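Local structure of transcription inhibitor protein Gfh1 (Thermus thermophilus, 2F23) at residues G78-G84 and L129-R133; Q18-R23 and R61-E66. The protein inhibits all catalytic activities of RNA polymerase by partly occluding its substrate-binding site and preventing NTP binding, switching between inactive and active orientations with pH. One frame throughout, in Å; residues are numbered along the deposited sequence.

Interaction 1 (G78-G84 and L129-R133)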
loop_
_atom_site.group_PDB
_atom_site.type_symbol
_atom_site.label_atom_id
_atom_site.label_comp_id
_atom_site.label_asym_id
_atom_site.label_seq_id
_atom_site.Cartn_x
_atom_site.Cartn_y
_atom_site.Cartn_z
ATOM N N GLY A 78 -11.774 10.212 14.149
ATOM C CA GLY A 78 -13.168 9.797 14.244
ATOM C C GLY A 78 -14.146 10.419 13.264
ATOM O O GLY A 78 -15.312 10.642 13.603
ATOM N N SER A 79 -13.694 10.684 12.044
ATOM C CA SER A 79 -14.550 11.289 11.032
ATOM C C SER A 79 -15.165 10.270 10.077
ATOM O O SER A 79 -14.636 9.173 9.887
ATOM C CB SER A 79 -13.763 12.323 10.221
ATOM O OG SER A 79 -12.671 11.722 9.546
ATOM N N GLY A 80 -16.292 10.649 9.480
ATOM C CA GLY A 80 -16.967 9.783 8.531
ATOM C C GLY A 80 -17.470 8.463 9.088
ATOM O O GLY A 80 -17.719 8.327 10.287
ATOM N N GLU A 81 -17.625 7.488 8.198
ATOM C CA GLU A 81 -18.104 6.168 8.579
ATOM C C GLU A 81 -16.961 5.293 9.078
ATOM O O GLU A 81 -15.788 5.619 8.900
ATOM C CB GLU A 81 -18.794 5.490 7.386
ATOM C CG GLU A 81 -20.144 6.099 7.016
ATOM C CD GLU A 81 -20.855 5.345 5.902
ATOM O OE1 GLU A 81 -20.871 4.099 5.936
ATOM O OE2 GLU A 81 -21.415 6.003 4.997
ATOM N N VAL A 82 -17.312 4.190 9.726
ATOM C CA VAL A 82 -16.314 3.257 10.228
ATOM C C VAL A 82 -16.680 1.880 9.684
ATOM O O VAL A 82 -17.855 1.514 9.642
ATOM C CB VAL A 82 -16.268 3.255 11.780
ATOM C CG1 VAL A 82 -17.613 2.888 12.345
ATOM C CG2 VAL A 82 -15.192 2.288 12.266
ATOM N N ILE A 83 -15.672 1.127 9.255
ATOM C CA ILE A 83 -15.884 -0.190 8.668
ATOM C C ILE A 83 -16.391 -1.259 9.619
ATOM O O ILE A 83 -15.760 -1.565 10.624
ATOM C CB ILE A 83 -14.585 -0.707 8.010
ATOM C CG1 ILE A 83 -14.111 0.294 6.957
ATOM C CG2 ILE A 83 -14.822 -2.079 7.386
ATOM C CD1 ILE A 83 -12.720 0.031 6.449
ATOM N N GLY A 84 -17.537 -1.835 9.267
ATOM C CA GLY A 84 -18.129 -2.888 10.067
ATOM C C GLY A 84 -18.840 -3.880 9.173
ATOM O O GLY A 84 -18.749 -3.813 7.949
ATOM N N LEU A 129 -9.720 -4.915 8.515
ATOM C CA LEU A 129 -10.513 -3.777 8.046
ATOM C C LEU A 129 -11.449 -3.220 9.118
ATOM O O LEU A 129 -11.675 -2.014 9.198
ATOM C CB LEU A 129 -11.340 -4.193 6.824
ATOM C CG LEU A 129 -10.596 -4.378 5.498
ATOM C CD1 LEU A 129 -11.454 -5.173 4.524
ATOM C CD2 LEU A 129 -10.242 -3.012 4.930
ATOM N N LEU A 130 -11.988 -4.101 9.950
ATOM C CA LEU A 130 -12.910 -3.684 10.999
ATOM C C LEU A 130 -12.417 -2.523 11.856
ATOM O O LEU A 130 -11.285 -2.529 12.347
ATOM C CB LEU A 130 -13.236 -4.864 11.915
ATOM C CG LEU A 130 -14.004 -6.044 11.320
ATOM C CD1 LEU A 130 -14.190 -7.118 12.390
ATOM C CD2 LEU A 130 -15.361 -5.574 10.814
ATOM N N GLY A 131 -13.278 -1.522 12.023
ATOM C CA GLY A 131 -12.951 -0.381 12.855
ATOM C C GLY A 131 -12.123 0.724 12.235
ATOM O O GLY A 131 -11.790 1.698 12.915
ATOM N N HIS A 132 -11.792 0.592 10.956
ATOM C CA HIS A 132 -10.988 1.611 10.299
ATOM C C HIS A 132 -11.822 2.623 9.540
ATOM O O HIS A 132 -12.999 2.391 9.261
ATOM C CB HIS A 132 -9.944 0.948 9.407
ATOM C CG HIS A 132 -8.853 0.288 10.185
ATOM N ND1 HIS A 132 -7.927 1.005 10.914
ATOM C CD2 HIS A 132 -8.582 -1.019 10.417
ATOM C CE1 HIS A 132 -7.136 0.168 11.562
ATOM N NE2 HIS A 132 -7.512 -1.065 11.279
ATOM N N ARG A 133 -11.200 3.753 9.222
ATOM C CA ARG A 133 -11.891 4.849 8.551
ATOM C C ARG A 133 -11.199 5.312 7.282
ATOM O O ARG A 133 -10.088 4.889 6.977
ATOM C CB ARG A 133 -12.001 6.031 9.517
ATOM C CG ARG A 133 -12.795 5.719 10.775
ATOM C CD ARG A 133 -12.724 6.862 11.776
ATOM N NE ARG A 133 -13.494 6.562 12.982
ATOM C CZ ARG A 133 -14.801 6.768 13.112
ATOM N NH1 ARG A 133 -15.505 7.282 12.112
ATOM N NH2 ARG A 133 -15.406 6.452 14.249
#
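Two backbone hydrogen bonds join the loops 78-84 and 129-133. Ile83 N donates to His132 O (3.0 Å) and Gly131 N donates to Ile83 O (2.8 Å), both nearly straight, so Ile83 uses both its amide and its carbonyl on the other loop. CA-H...O contacts reinforce them: Val82 CA lies 3.6 Å from His132 O, and Leu130 CA 3.6 Å from Ile83 O. The second loop can offer Gly131 N because the chain, leaving helix 124-129, reverses in a type II turn from Leu129 to His132, closed by His132 N to Leu129 O (3.1 Å); Gly131, at positive phi, suits that turn. Apolar contact is centred on the buried Ile83, whose CG2 sits 4.1 Å from Leu129 CB; Val104 and Ile154 of the neighbouring strands also touch Ile83. At the other end, the extended Arg133 side chain reaches into the bend at Gly78-Gly80. Its NH1 donates to Ser79 O (3.0 Å), while Gly78 CA and Val82 CB cover opposite faces of the guanidinium. All three hydrogen bonds end on main-chain carbonyls, so within these segments even the Arg133 link follows the 78-84 backbone course, while the Ile83 and Arg133 side chains fill the contact.

Interaction 2 (Q18-R23 and R61-E66)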
loop_
_atom_site.group_PDB
_atom_site.type_symbol
_atom_site.label_atom_id
_atom_site.label_comp_id
_atom_site.label_asym_id
_atom_site.label_seq_id
_atom_site.Cartn_x
_atom_site.Cartn_y
_atom_site.Cartn_z
ATOM N N GLN A 18 7.146 4.340 5.971
ATOM C CA GLN A 18 7.483 3.485 4.840
ATOM C C GLN A 18 8.441 4.218 3.910
ATOM O O GLN A 18 9.384 3.622 3.381
ATOM C CB GLN A 18 6.229 3.083 4.070
ATOM C CG GLN A 18 6.520 2.100 2.947
ATOM C CD GLN A 18 5.283 1.711 2.171
ATOM O OE1 GLN A 18 5.325 0.820 1.322
ATOM N NE2 GLN A 18 4.169 2.378 2.454
ATOM N N LEU A 19 8.195 5.508 3.699
ATOM C CA LEU A 19 9.055 6.315 2.841
ATOM C C LEU A 19 10.479 6.362 3.398
ATOM O O LEU A 19 11.446 6.260 2.651
ATOM C CB LEU A 19 8.501 7.736 2.711
ATOM C CG LEU A 19 9.357 8.767 1.966
ATOM C CD1 LEU A 19 9.708 8.253 0.580
ATOM C CD2 LEU A 19 8.586 10.076 1.867
ATOM N N GLU A 20 10.607 6.515 4.711
ATOM C CA GLU A 20 11.931 6.562 5.321
ATOM C C GLU A 20 12.668 5.251 5.077
ATOM O O GLU A 20 13.862 5.249 4.776
ATOM C CB GLU A 20 11.815 6.827 6.822
ATOM C CG GLU A 20 11.143 8.148 7.156
ATOM C CD GLU A 20 11.953 9.352 6.712
ATOM O OE1 GLU A 20 12.299 9.442 5.514
ATOM O OE2 GLU A 20 12.237 10.218 7.566
ATOM N N ARG A 21 11.952 4.138 5.201
ATOM C CA ARG A 21 12.551 2.829 4.988
ATOM C C ARG A 21 12.963 2.682 3.526
ATOM O O ARG A 21 14.024 2.138 3.226
ATOM C CB ARG A 21 11.568 1.722 5.385
ATOM C CG ARG A 21 11.485 1.462 6.894
ATOM C CD ARG A 21 11.256 2.746 7.685
ATOM N NE ARG A 21 11.108 2.516 9.122
ATOM C CZ ARG A 21 10.100 1.848 9.676
ATOM N NH1 ARG A 21 9.141 1.336 8.919
ATOM N NH2 ARG A 21 10.048 1.699 10.994
ATOM N N GLU A 22 12.133 3.181 2.616
ATOM C CA GLU A 22 12.465 3.088 1.199
ATOM C C GLU A 22 13.692 3.932 0.856
ATOM O O GLU A 22 14.486 3.548 -0.000
ATOM C CB GLU A 22 11.275 3.515 0.334
ATOM C CG GLU A 22 10.129 2.513 0.311
ATOM C CD GLU A 22 10.570 1.139 -0.152
ATOM O OE1 GLU A 22 11.253 1.050 -1.194
ATOM O OE2 GLU A 22 10.232 0.145 0.522
ATOM N N ARG A 23 13.850 5.082 1.509
ATOM C CA ARG A 23 15.013 5.922 1.239
ATOM C C ARG A 23 16.275 5.183 1.680
ATOM O O ARG A 23 17.329 5.303 1.051
ATOM C CB ARG A 23 14.922 7.261 1.981
ATOM C CG ARG A 23 13.855 8.220 1.461
ATOM C CD ARG A 23 14.040 9.590 2.101
ATOM N NE ARG A 23 12.910 10.498 1.907
ATOM C CZ ARG A 23 12.514 10.994 0.739
ATOM N NH1 ARG A 23 13.145 10.675 -0.385
ATOM N NH2 ARG A 23 11.487 11.835 0.703
ATOM N N ARG A 61 8.791 3.445 -6.069
ATOM C CA ARG A 61 7.989 3.388 -4.855
ATOM C C ARG A 61 8.101 4.725 -4.131
ATOM O O ARG A 61 7.106 5.265 -3.650
ATOM C CB ARG A 61 8.469 2.250 -3.948
ATOM C CG ARG A 61 8.256 0.858 -4.534
ATOM C CD ARG A 61 8.971 -0.203 -3.715
ATOM N NE ARG A 61 8.341 -0.456 -2.421
ATOM C CZ ARG A 61 7.208 -1.133 -2.259
ATOM N NH1 ARG A 61 6.570 -1.628 -3.310
ATOM N NH2 ARG A 61 6.724 -1.333 -1.041
ATOM N N ILE A 62 9.314 5.263 -4.063
ATOM C CA ILE A 62 9.537 6.542 -3.399
ATOM C C ILE A 62 8.763 7.663 -4.078
ATOM O O ILE A 62 8.201 8.526 -3.402
ATOM C CB ILE A 62 11.034 6.902 -3.369
ATOM C CG1 ILE A 62 11.752 5.979 -2.384
ATOM C CG2 ILE A 62 11.221 8.365 -2.972
ATOM C CD1 ILE A 62 13.250 6.141 -2.361
ATOM N N ASP A 63 8.733 7.658 -5.407
ATOM C CA ASP A 63 8.005 8.699 -6.126
ATOM C C ASP A 63 6.518 8.639 -5.803
ATOM O O ASP A 63 5.872 9.671 -5.614
ATOM C CB ASP A 63 8.214 8.568 -7.638
ATOM C CG ASP A 63 9.624 8.934 -8.062
ATOM O OD1 ASP A 63 10.180 9.903 -7.502
ATOM O OD2 ASP A 63 10.172 8.263 -8.963
ATOM N N SER A 64 5.972 7.430 -5.741
ATOM C CA SER A 64 4.560 7.265 -5.429
ATOM C C SER A 64 4.265 7.715 -4.004
ATOM O O SER A 64 3.262 8.386 -3.751
ATOM C CB SER A 64 4.142 5.806 -5.616
ATOM O OG SER A 64 4.187 5.441 -6.986
ATOM N N LEU A 65 5.139 7.355 -3.073
ATOM C CA LEU A 65 4.940 7.741 -1.682
ATOM C C LEU A 65 5.026 9.250 -1.504
ATOM O O LEU A 65 4.219 9.840 -0.794
ATOM C CB LEU A 65 5.964 7.039 -0.784
ATOM C CG LEU A 65 5.705 5.537 -0.644
ATOM C CD1 LEU A 65 6.888 4.873 0.040
ATOM C CD2 LEU A 65 4.422 5.309 0.146
ATOM N N GLU A 66 6.005 9.875 -2.151
ATOM C CA GLU A 66 6.166 11.318 -2.047
ATOM C C GLU A 66 4.970 12.034 -2.654
ATOM O O GLU A 66 4.541 13.069 -2.148
ATOM C CB GLU A 66 7.457 11.757 -2.741
ATOM C CG GLU A 66 8.703 11.421 -1.938
ATOM C CD GLU A 66 9.993 11.734 -2.671
ATOM O OE1 GLU A 66 11.041 11.798 -2.000
ATOM O OE2 GLU A 66 9.966 11.902 -3.908
HETATM O O HOH W 1 7.829 -0.813 1.473
#
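Leu19 and Ile62 mark the closest CA pair, 6.3 Å apart, where helices 9-37 and 46-71 run antiparallel; the axes of the segments 18-23 and 61-66 approach to 9.8 Å at a crossing angle of -153°. Leu19, in its tp rotamer, brings CD1 to 3.9 Å from Ile62 CG2 and 4.2 Å from Leu65 CB. Leu65, an mt leucine, reaches back across the interface, placing CD1 3.8 Å from Leu19 CA. Ile62 (mt) lays CG1 3.7 Å from Glu22 CB. Polar side chains border this apolar seam. Arg23 is extended through chi2 and chi3, as is Glu66 through chi2, so they span the gap: Arg23 NH1 and NH2 both donate to Glu66 OE1, at 2.9 and 2.7 Å, in a salt bridge that a long link to Glu20 widens into a network. On the other border Glu22 folds back with chi1 and chi2 both m, and Arg61 bends at chi3 (p); Glu22 OE1 and Arg61 NE form a 3.5 Å salt bridge. A water bonds Gln18 OE1 (3.0 Å), Glu22 OE2 (2.8 Å) and Arg61 NH2 (2.8 Å). Glu22 also pairs with Arg25, and Gln18 NE2 with Glu148 of the C-terminal domain. A leucine-isoleucine seam edged by ion pairs is characteristic of the antiparallel coiled coil that forms the N-terminal domain of GreA/GreB-family factors.

The two contacts belong to different domains and follow one another along the chain: interaction 2 is closed within the N-terminal coiled coil before interaction 1 opens. Their centres lie 26 Å apart, on opposite sides of the chain's centre, and their nearest atoms are about 15 Å apart, so they do not touch. Interaction 2 pairs helices 9-37 and 46-71, whereas interaction 1 joins two loops of the C-terminal domain, one between strands 72-74 and 88-92, the other between helix 124-129 and strand 137-142. Both segments of each contact lie in one domain, which is compatible with a pH-dependent change of orientation, although here interaction 2 also meets the C-terminal domain through Gln18-Glu148 and Leu95.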